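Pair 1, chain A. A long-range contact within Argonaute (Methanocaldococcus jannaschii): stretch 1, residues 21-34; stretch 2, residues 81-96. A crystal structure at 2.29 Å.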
# COMPACT_ATOMS: atom_id res chain seq x y z
N PHE A 21 -32.03 -8.60 -16.13
CA PHE A 21 -31.05 -7.52 -16.01
C PHE A 21 -29.73 -7.76 -16.76
O PHE A 21 -28.84 -6.90 -16.73
CB PHE A 21 -30.84 -7.15 -14.52
CG PHE A 21 -32.15 -7.03 -13.78
CD1 PHE A 21 -33.02 -5.97 -14.03
CD2 PHE A 21 -32.56 -8.02 -12.90
CE1 PHE A 21 -34.26 -5.89 -13.38
CE2 PHE A 21 -33.79 -7.93 -12.24
CZ PHE A 21 -34.63 -6.86 -12.49
N ILE A 22 -29.61 -8.90 -17.44
CA ILE A 22 -28.44 -9.20 -18.25
C ILE A 22 -28.81 -8.90 -19.72
O ILE A 22 -29.78 -9.48 -20.23
CB ILE A 22 -27.93 -10.66 -18.06
CG1 ILE A 22 -27.41 -10.89 -16.62
CG2 ILE A 22 -26.84 -11.02 -19.10
CD1 ILE A 22 -27.53 -12.33 -16.15
N PRO A 23 -28.08 -8.00 -20.42
CA PRO A 23 -28.41 -7.75 -21.84
C PRO A 23 -28.14 -8.97 -22.72
O PRO A 23 -27.21 -9.72 -22.47
CB PRO A 23 -27.51 -6.57 -22.21
CG PRO A 23 -26.40 -6.59 -21.23
CD PRO A 23 -26.90 -7.23 -19.98
N LYS A 24 -29.01 -9.21 -23.70
CA LYS A 24 -28.86 -10.36 -24.60
C LYS A 24 -27.80 -10.06 -25.67
O LYS A 24 -27.00 -10.94 -26.03
CB LYS A 24 -30.21 -10.72 -25.26
CG LYS A 24 -31.06 -11.66 -24.42
N GLU A 25 -27.78 -8.80 -26.14
CA GLU A 25 -26.89 -8.33 -27.19
C GLU A 25 -26.16 -7.04 -26.85
O GLU A 25 -26.64 -6.24 -26.05
CB GLU A 25 -27.68 -8.14 -28.50
CG GLU A 25 -28.02 -9.42 -29.23
CD GLU A 25 -28.99 -9.27 -30.39
OE1 GLU A 25 -28.93 -8.23 -31.09
OE2 GLU A 25 -29.79 -10.21 -30.62
N VAL A 26 -25.01 -6.83 -27.52
CA VAL A 26 -24.21 -5.60 -27.48
C VAL A 26 -24.29 -4.94 -28.86
O VAL A 26 -24.41 -5.62 -29.88
CB VAL A 26 -22.77 -5.75 -26.93
CG1 VAL A 26 -22.78 -6.30 -25.51
CG2 VAL A 26 -21.89 -6.60 -27.84
N HIS A 27 -24.31 -3.61 -28.88
CA HIS A 27 -24.51 -2.89 -30.12
C HIS A 27 -23.42 -1.88 -30.43
O HIS A 27 -23.07 -1.06 -29.57
CB HIS A 27 -25.92 -2.29 -30.14
CG HIS A 27 -26.96 -3.29 -29.73
ND1 HIS A 27 -27.56 -4.13 -30.66
CD2 HIS A 27 -27.40 -3.63 -28.49
CE1 HIS A 27 -28.37 -4.91 -29.96
NE2 HIS A 27 -28.30 -4.65 -28.65
N PHE A 28 -22.87 -1.97 -31.64
CA PHE A 28 -21.79 -1.11 -32.12
C PHE A 28 -22.32 0.11 -32.84
O PHE A 28 -23.19 -0.01 -33.71
CB PHE A 28 -20.79 -1.90 -32.99
CG PHE A 28 -20.15 -3.04 -32.22
CD1 PHE A 28 -19.02 -2.81 -31.43
CD2 PHE A 28 -20.71 -4.31 -32.23
CE1 PHE A 28 -18.45 -3.85 -30.69
CE2 PHE A 28 -20.16 -5.34 -31.47
CZ PHE A 28 -19.03 -5.11 -30.70
N TYR A 29 -21.83 1.29 -32.43
CA TYR A 29 -22.21 2.59 -32.97
C TYR A 29 -21.00 3.48 -33.18
O TYR A 29 -19.95 3.26 -32.57
CB TYR A 29 -23.19 3.31 -32.03
CG TYR A 29 -24.50 2.60 -31.80
CD1 TYR A 29 -25.55 2.71 -32.71
CD2 TYR A 29 -24.73 1.88 -30.63
CE1 TYR A 29 -26.77 2.07 -32.50
CE2 TYR A 29 -25.95 1.25 -30.40
CZ TYR A 29 -26.96 1.33 -31.35
OH TYR A 29 -28.16 0.70 -31.14
N ARG A 30 -21.15 4.48 -34.05
CA ARG A 30 -20.16 5.53 -34.31
C ARG A 30 -20.89 6.86 -34.39
O ARG A 30 -22.05 6.89 -34.80
CB ARG A 30 -19.30 5.25 -35.57
CG ARG A 30 -20.01 5.39 -36.93
CD ARG A 30 -19.06 5.20 -38.10
NE ARG A 30 -18.79 3.78 -38.35
CZ ARG A 30 -17.93 3.32 -39.25
NH1 ARG A 30 -17.24 4.16 -40.01
NH2 ARG A 30 -17.75 2.01 -39.40
N ILE A 31 -20.23 7.95 -33.96
CA ILE A 31 -20.82 9.29 -34.02
C ILE A 31 -20.80 9.70 -35.49
O ILE A 31 -19.72 9.85 -36.08
CB ILE A 31 -20.09 10.34 -33.10
CG1 ILE A 31 -19.68 9.78 -31.70
CG2 ILE A 31 -20.86 11.67 -33.01
CD1 ILE A 31 -20.78 9.67 -30.60
N LYS A 32 -22.00 9.79 -36.11
CA LYS A 32 -22.15 10.19 -37.52
C LYS A 32 -22.15 11.71 -37.66
O LYS A 32 -21.54 12.24 -38.59
CB LYS A 32 -23.38 9.52 -38.20
CG LYS A 32 -24.74 9.78 -37.56
N SER A 33 -22.81 12.41 -36.71
CA SER A 33 -22.89 13.87 -36.64
C SER A 33 -21.56 14.47 -36.16
O SER A 33 -20.70 13.75 -35.65
CB SER A 33 -24.04 14.29 -35.72
OG SER A 33 -23.86 13.79 -34.40
N PHE A 34 -21.40 15.79 -36.33
CA PHE A 34 -20.20 16.52 -35.95
C PHE A 34 -20.09 16.73 -34.43
O PHE A 34 -21.10 16.90 -33.74
CB PHE A 34 -20.12 17.87 -36.70
CG PHE A 34 -19.01 18.81 -36.27
CD1 PHE A 34 -17.70 18.59 -36.66
CD2 PHE A 34 -19.29 19.91 -35.47
CE1 PHE A 34 -16.67 19.45 -36.25
CE2 PHE A 34 -18.26 20.77 -35.06
CZ PHE A 34 -16.96 20.53 -35.46
N PRO A 81 -27.20 13.66 -26.00
CA PRO A 81 -26.93 12.66 -27.06
C PRO A 81 -27.11 13.18 -28.49
O PRO A 81 -28.17 13.70 -28.84
CB PRO A 81 -27.89 11.52 -26.72
CG PRO A 81 -29.01 12.17 -25.95
CD PRO A 81 -28.59 13.55 -25.52
N ILE A 82 -26.06 13.02 -29.32
CA ILE A 82 -26.06 13.43 -30.72
C ILE A 82 -26.45 12.26 -31.64
O ILE A 82 -26.58 11.13 -31.15
CB ILE A 82 -24.69 14.04 -31.09
N ASP A 83 -26.64 12.52 -32.95
CA ASP A 83 -27.00 11.50 -33.94
C ASP A 83 -25.87 10.47 -34.11
O ASP A 83 -24.73 10.85 -34.40
CB ASP A 83 -27.34 12.14 -35.30
CG ASP A 83 -28.58 13.01 -35.30
OD1 ASP A 83 -29.65 12.53 -34.85
OD2 ASP A 83 -28.50 14.15 -35.81
N ILE A 84 -26.19 9.18 -33.89
CA ILE A 84 -25.23 8.08 -34.00
C ILE A 84 -25.60 7.07 -35.09
O ILE A 84 -26.78 6.91 -35.41
CB ILE A 84 -24.88 7.41 -32.64
CG1 ILE A 84 -26.14 6.88 -31.91
CG2 ILE A 84 -24.06 8.36 -31.77
CD1 ILE A 84 -25.87 5.83 -30.84
N GLU A 85 -24.58 6.41 -35.66
CA GLU A 85 -24.75 5.45 -36.75
C GLU A 85 -24.55 4.02 -36.25
O GLU A 85 -23.50 3.71 -35.69
CB GLU A 85 -23.75 5.78 -37.87
CG GLU A 85 -24.04 5.14 -39.21
CD GLU A 85 -22.90 5.32 -40.19
OE1 GLU A 85 -22.78 6.43 -40.77
OE2 GLU A 85 -22.10 4.37 -40.34
N TYR A 86 -25.56 3.15 -36.45
CA TYR A 86 -25.52 1.75 -36.05
C TYR A 86 -24.64 0.94 -37.00
O TYR A 86 -24.78 1.07 -38.22
CB TYR A 86 -26.95 1.16 -35.94
CG TYR A 86 -26.99 -0.35 -35.86
CD1 TYR A 86 -26.86 -1.01 -34.64
CD2 TYR A 86 -27.17 -1.13 -37.01
CE1 TYR A 86 -26.90 -2.40 -34.56
CE2 TYR A 86 -27.18 -2.52 -36.94
CZ TYR A 86 -27.06 -3.15 -35.72
OH TYR A 86 -27.10 -4.52 -35.67
N ILE A 87 -23.76 0.10 -36.44
CA ILE A 87 -22.83 -0.72 -37.22
C ILE A 87 -23.17 -2.21 -37.16
O ILE A 87 -23.34 -2.83 -38.21
CB ILE A 87 -21.35 -0.44 -36.83
CG1 ILE A 87 -21.02 1.07 -36.90
CG2 ILE A 87 -20.37 -1.27 -37.69
CD1 ILE A 87 -19.91 1.49 -35.96
N LYS A 88 -23.24 -2.78 -35.96
CA LYS A 88 -23.49 -4.21 -35.77
C LYS A 88 -24.07 -4.51 -34.38
O LYS A 88 -23.94 -3.71 -33.46
CB LYS A 88 -22.17 -4.98 -35.95
CG LYS A 88 -22.31 -6.33 -36.64
CD LYS A 88 -20.95 -6.95 -36.94
CE LYS A 88 -20.52 -7.96 -35.91
NZ LYS A 88 -19.25 -8.63 -36.29
N SER A 89 -24.71 -5.68 -34.27
CA SER A 89 -25.27 -6.27 -33.06
C SER A 89 -24.52 -7.58 -32.88
O SER A 89 -24.13 -8.22 -33.87
CB SER A 89 -26.76 -6.54 -33.21
OG SER A 89 -27.52 -5.35 -33.15
N LEU A 90 -24.29 -7.96 -31.63
CA LEU A 90 -23.55 -9.16 -31.29
C LEU A 90 -24.06 -9.71 -29.96
O LEU A 90 -24.30 -8.93 -29.04
CB LEU A 90 -22.05 -8.80 -31.18
CG LEU A 90 -21.07 -9.96 -31.33
CD1 LEU A 90 -20.66 -10.14 -32.77
CD2 LEU A 90 -19.84 -9.71 -30.50
N LYS A 91 -24.21 -11.05 -29.86
CA LYS A 91 -24.65 -11.72 -28.64
C LYS A 91 -23.59 -11.51 -27.58
O LYS A 91 -22.40 -11.63 -27.88
CB LYS A 91 -24.86 -13.23 -28.88
CG LYS A 91 -26.25 -13.58 -29.40
N LEU A 92 -24.02 -11.16 -26.35
CA LEU A 92 -23.12 -10.91 -25.22
C LEU A 92 -22.15 -12.08 -25.02
O LEU A 92 -21.00 -11.86 -24.67
CB LEU A 92 -23.93 -10.62 -23.94
CG LEU A 92 -23.12 -10.16 -22.70
CD1 LEU A 92 -22.44 -8.82 -22.93
CD2 LEU A 92 -23.99 -10.11 -21.48
N GLU A 93 -22.62 -13.30 -25.29
CA GLU A 93 -21.86 -14.54 -25.19
C GLU A 93 -20.57 -14.55 -26.05
O GLU A 93 -19.59 -15.17 -25.65
CB GLU A 93 -22.77 -15.74 -25.54
CG GLU A 93 -24.11 -15.77 -24.80
CD GLU A 93 -25.32 -15.34 -25.62
OE1 GLU A 93 -25.71 -16.11 -26.53
OE2 GLU A 93 -25.90 -14.27 -25.33
N TYR A 94 -20.57 -13.83 -27.20
CA TYR A 94 -19.41 -13.73 -28.11
C TYR A 94 -18.39 -12.69 -27.68
O TYR A 94 -17.32 -12.58 -28.28
CB TYR A 94 -19.85 -13.45 -29.55
CG TYR A 94 -20.83 -14.46 -30.11
CD1 TYR A 94 -20.69 -15.82 -29.84
CD2 TYR A 94 -21.90 -14.06 -30.90
CE1 TYR A 94 -21.60 -16.74 -30.32
CE2 TYR A 94 -22.81 -14.98 -31.41
CZ TYR A 94 -22.65 -16.32 -31.11
OH TYR A 94 -23.53 -17.24 -31.59
N VAL A 95 -18.71 -11.91 -26.64
CA VAL A 95 -17.87 -10.83 -26.15
C VAL A 95 -16.91 -11.34 -25.08
O VAL A 95 -17.32 -12.13 -24.23
CB VAL A 95 -18.74 -9.63 -25.66
CG1 VAL A 95 -17.89 -8.42 -25.29
CG2 VAL A 95 -19.77 -9.24 -26.72
N LYS A 96 -15.63 -10.90 -25.14
CA LYS A 96 -14.58 -11.24 -24.16
C LYS A 96 -15.08 -10.99 -22.74
O LYS A 96 -15.68 -9.93 -22.48
CB LYS A 96 -13.30 -10.42 -24.42
CG LYS A 96 -12.42 -11.02 -25.51
CD LYS A 96 -10.98 -10.50 -25.48
CE LYS A 96 -10.11 -11.16 -24.43
NZ LYS A 96 -9.86 -12.60 -24.70

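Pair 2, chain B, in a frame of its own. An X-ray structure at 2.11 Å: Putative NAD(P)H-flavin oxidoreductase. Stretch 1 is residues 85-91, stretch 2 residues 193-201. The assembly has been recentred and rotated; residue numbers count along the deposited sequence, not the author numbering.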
# COMPACT_ATOMS: atom_id res chain seq x y z
N PHE B 85 12.15 13.28 5.97
CA PHE B 85 12.27 11.84 5.96
C PHE B 85 11.21 11.32 6.90
O PHE B 85 11.14 11.74 8.05
CB PHE B 85 13.66 11.46 6.47
CG PHE B 85 14.20 10.25 5.81
CD1 PHE B 85 13.93 8.99 6.31
CD2 PHE B 85 15.01 10.37 4.68
CE1 PHE B 85 14.43 7.86 5.69
CE2 PHE B 85 15.52 9.24 4.06
CZ PHE B 85 15.23 7.99 4.56
N ILE B 86 10.37 10.42 6.40
CA ILE B 86 9.23 9.92 7.18
C ILE B 86 9.35 8.43 7.44
O ILE B 86 9.56 7.66 6.51
CB ILE B 86 7.88 10.21 6.48
CG1 ILE B 86 7.60 11.73 6.48
CG2 ILE B 86 6.74 9.43 7.14
CD1 ILE B 86 6.33 12.13 5.75
N LEU B 87 9.20 8.04 8.70
CA LEU B 87 9.20 6.64 9.09
C LEU B 87 7.77 6.15 9.18
O LEU B 87 6.97 6.76 9.88
CB LEU B 87 9.89 6.44 10.46
CG LEU B 87 11.23 7.14 10.66
CD1 LEU B 87 11.72 6.90 12.09
CD2 LEU B 87 12.27 6.66 9.64
N LEU B 88 7.47 5.05 8.49
CA LEU B 88 6.13 4.43 8.53
C LEU B 88 6.21 3.27 9.51
O LEU B 88 7.00 2.34 9.32
CB LEU B 88 5.68 3.95 7.14
CG LEU B 88 5.42 5.04 6.10
CD1 LEU B 88 6.74 5.59 5.47
CD2 LEU B 88 4.48 4.50 5.05
N ILE B 89 5.46 3.39 10.60
CA ILE B 89 5.53 2.43 11.72
C ILE B 89 4.23 1.64 11.77
O ILE B 89 3.13 2.23 11.67
CB ILE B 89 5.74 3.18 13.08
CG1 ILE B 89 6.89 4.20 13.04
CG2 ILE B 89 5.86 2.20 14.29
CD1 ILE B 89 8.23 3.68 12.55
N ALA B 90 4.33 0.31 11.90
CA ALA B 90 3.12 -0.53 12.06
C ALA B 90 3.02 -1.20 13.45
O ALA B 90 4.04 -1.56 14.05
CB ALA B 90 3.04 -1.56 10.95
N GLU B 91 1.78 -1.40 13.92
CA GLU B 91 1.52 -2.05 15.23
C GLU B 91 1.78 -3.56 15.19
O GLU B 91 1.43 -4.22 14.21
CB GLU B 91 0.06 -1.86 15.62
CG GLU B 91 -0.18 -0.78 16.62
CD GLU B 91 -1.67 -0.42 16.81
OE1 GLU B 91 -2.54 -1.31 16.68
OE2 GLU B 91 -1.97 0.77 17.10
N GLY B 193 6.90 -1.81 15.00
CA GLY B 193 8.11 -1.97 14.20
C GLY B 193 8.02 -1.14 12.93
O GLY B 193 6.93 -0.81 12.44
N ILE B 194 9.16 -0.76 12.40
CA ILE B 194 9.16 0.01 11.18
C ILE B 194 8.68 -0.86 10.00
O ILE B 194 9.02 -2.04 9.92
CB ILE B 194 10.57 0.66 10.93
CG1 ILE B 194 10.49 1.71 9.81
CG2 ILE B 194 11.68 -0.41 10.69
CD1 ILE B 194 11.69 2.66 9.76
N ALA B 195 7.88 -0.25 9.11
CA ALA B 195 7.39 -0.89 7.90
C ALA B 195 8.23 -0.45 6.69
O ALA B 195 8.61 -1.28 5.83
CB ALA B 195 5.91 -0.54 7.69
N SER B 196 8.51 0.84 6.63
CA SER B 196 9.28 1.41 5.53
C SER B 196 9.69 2.87 5.87
O SER B 196 9.35 3.40 6.93
CB SER B 196 8.45 1.35 4.23
OG SER B 196 7.34 2.20 4.32
N MSE B 197 10.43 3.50 4.96
CA MSE B 197 10.74 4.92 5.07
C MSE B 197 10.34 5.61 3.77
O MSE B 197 10.23 4.97 2.72
CB MSE B 197 12.24 5.12 5.30
CG MSE B 197 12.85 4.37 6.47
SE MSE B 197 14.84 4.47 6.39
CE MSE B 197 15.26 3.27 7.82
N LEU B 198 10.15 6.92 3.83
CA LEU B 198 9.85 7.72 2.65
C LEU B 198 10.68 9.00 2.72
O LEU B 198 10.54 9.77 3.65
CB LEU B 198 8.35 8.07 2.63
CG LEU B 198 7.84 8.93 1.47
CD1 LEU B 198 7.97 8.17 0.13
CD2 LEU B 198 6.40 9.28 1.75
N SER B 199 11.56 9.23 1.75
CA SER B 199 12.20 10.55 1.65
C SER B 199 11.37 11.48 0.79
O SER B 199 10.73 11.05 -0.15
CB SER B 199 13.62 10.44 1.08
OG SER B 199 13.61 9.74 -0.14
N LEU B 200 11.38 12.77 1.13
CA LEU B 200 10.67 13.77 0.36
C LEU B 200 11.58 15.00 0.14
O LEU B 200 12.46 15.29 0.96
CB LEU B 200 9.36 14.16 1.05
CG LEU B 200 8.48 13.01 1.54
CD1 LEU B 200 8.73 12.77 3.05
CD2 LEU B 200 7.03 13.31 1.31
N GLY B 201 11.37 15.69 -0.98
CA GLY B 201 12.18 16.88 -1.33
C GLY B 201 12.01 17.25 -2.78
O GLY B 201 11.02 16.90 -3.39

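Where pair 1 sets a polar link across its two strands, pair 2 sets hydrocarbon: H27(A) ND1 lies 2.8 Å from S89(A) OG in a hydrogen bond, whereas at the matching positions L87(B) CD2 packs 4.0 Å from CG of M197(B), a selenomethionine. The backbone beneath is nearly the same. Fourteen central residues superpose with an RMSD of 0.7 Å, and E25(A) to I31(A) fall on F85(B) to E91(B), E85(A) to K91(A) on G193(B) to S199(B). Both are antiparallel strand pairs, with N-to-C directions at 159° in pair 1 and 139° in pair 2.

Ladder bonds recur in place. V26(A) N donates to L90(A) O at 2.7 Å, as I86(B) N does to L198(B) O at 2.8 Å; further along, F28(A) N to K88(A) O is 2.7 Å and L88(B) N to S196(B) O 2.9 Å. Both pairs then step out of register by one residue. The extra residue, I87(A) or A195(B), points its CA-to-CB bond toward the other strand and gives its amide to the same matched carbonyl: I87(A) N to F28(A) O is 2.8 Å, A195(B) N to L88(B) O 2.7 Å. In pair 2 that carbonyl also takes a weak bond from S196(B) N, 3.4 Å from L88(B) O.

Side chains fill this common frame differently. The isoleucine at the bulge reaches along its neighbour, I87(A) CD1 lying 3.5 Å from R30(A) NE at the guanidinium edge; in pair 2 two small methyls meet more loosely, A90(B) CB to A195(B) CB at 4.5 Å. R30(A) also faces E85(A) in a long salt bridge, NE to OE2 3.9 Å, held by charge alone because the oxygen lies well out of the guanidinium plane. The matched A90(B) and G193(B) offer no charges, but their backbones still pair, A90(B) N to G193(B) O at 2.9 Å.

On the face carrying H27(A), Y86(A) turns its edge toward the face of Y29(A), the centroids 5.8 Å apart; at the matched positions two aliphatic chains meet, I89(B) CD1 to I194(B) CG1 at 4.1 Å. Y86(A) OH also hydrogen-bonds S89(A) OG at 2.7 Å, tying the tyrosine to the histidine–serine link. Pair 2 brings an aromatic ring to this face at a different position: the F85(B) ring presents its edge to selenium, CE1 3.5 Å from M197(B) SE, whereas the matched E25(A) places OE1 3.5 Å from S89(A) CB.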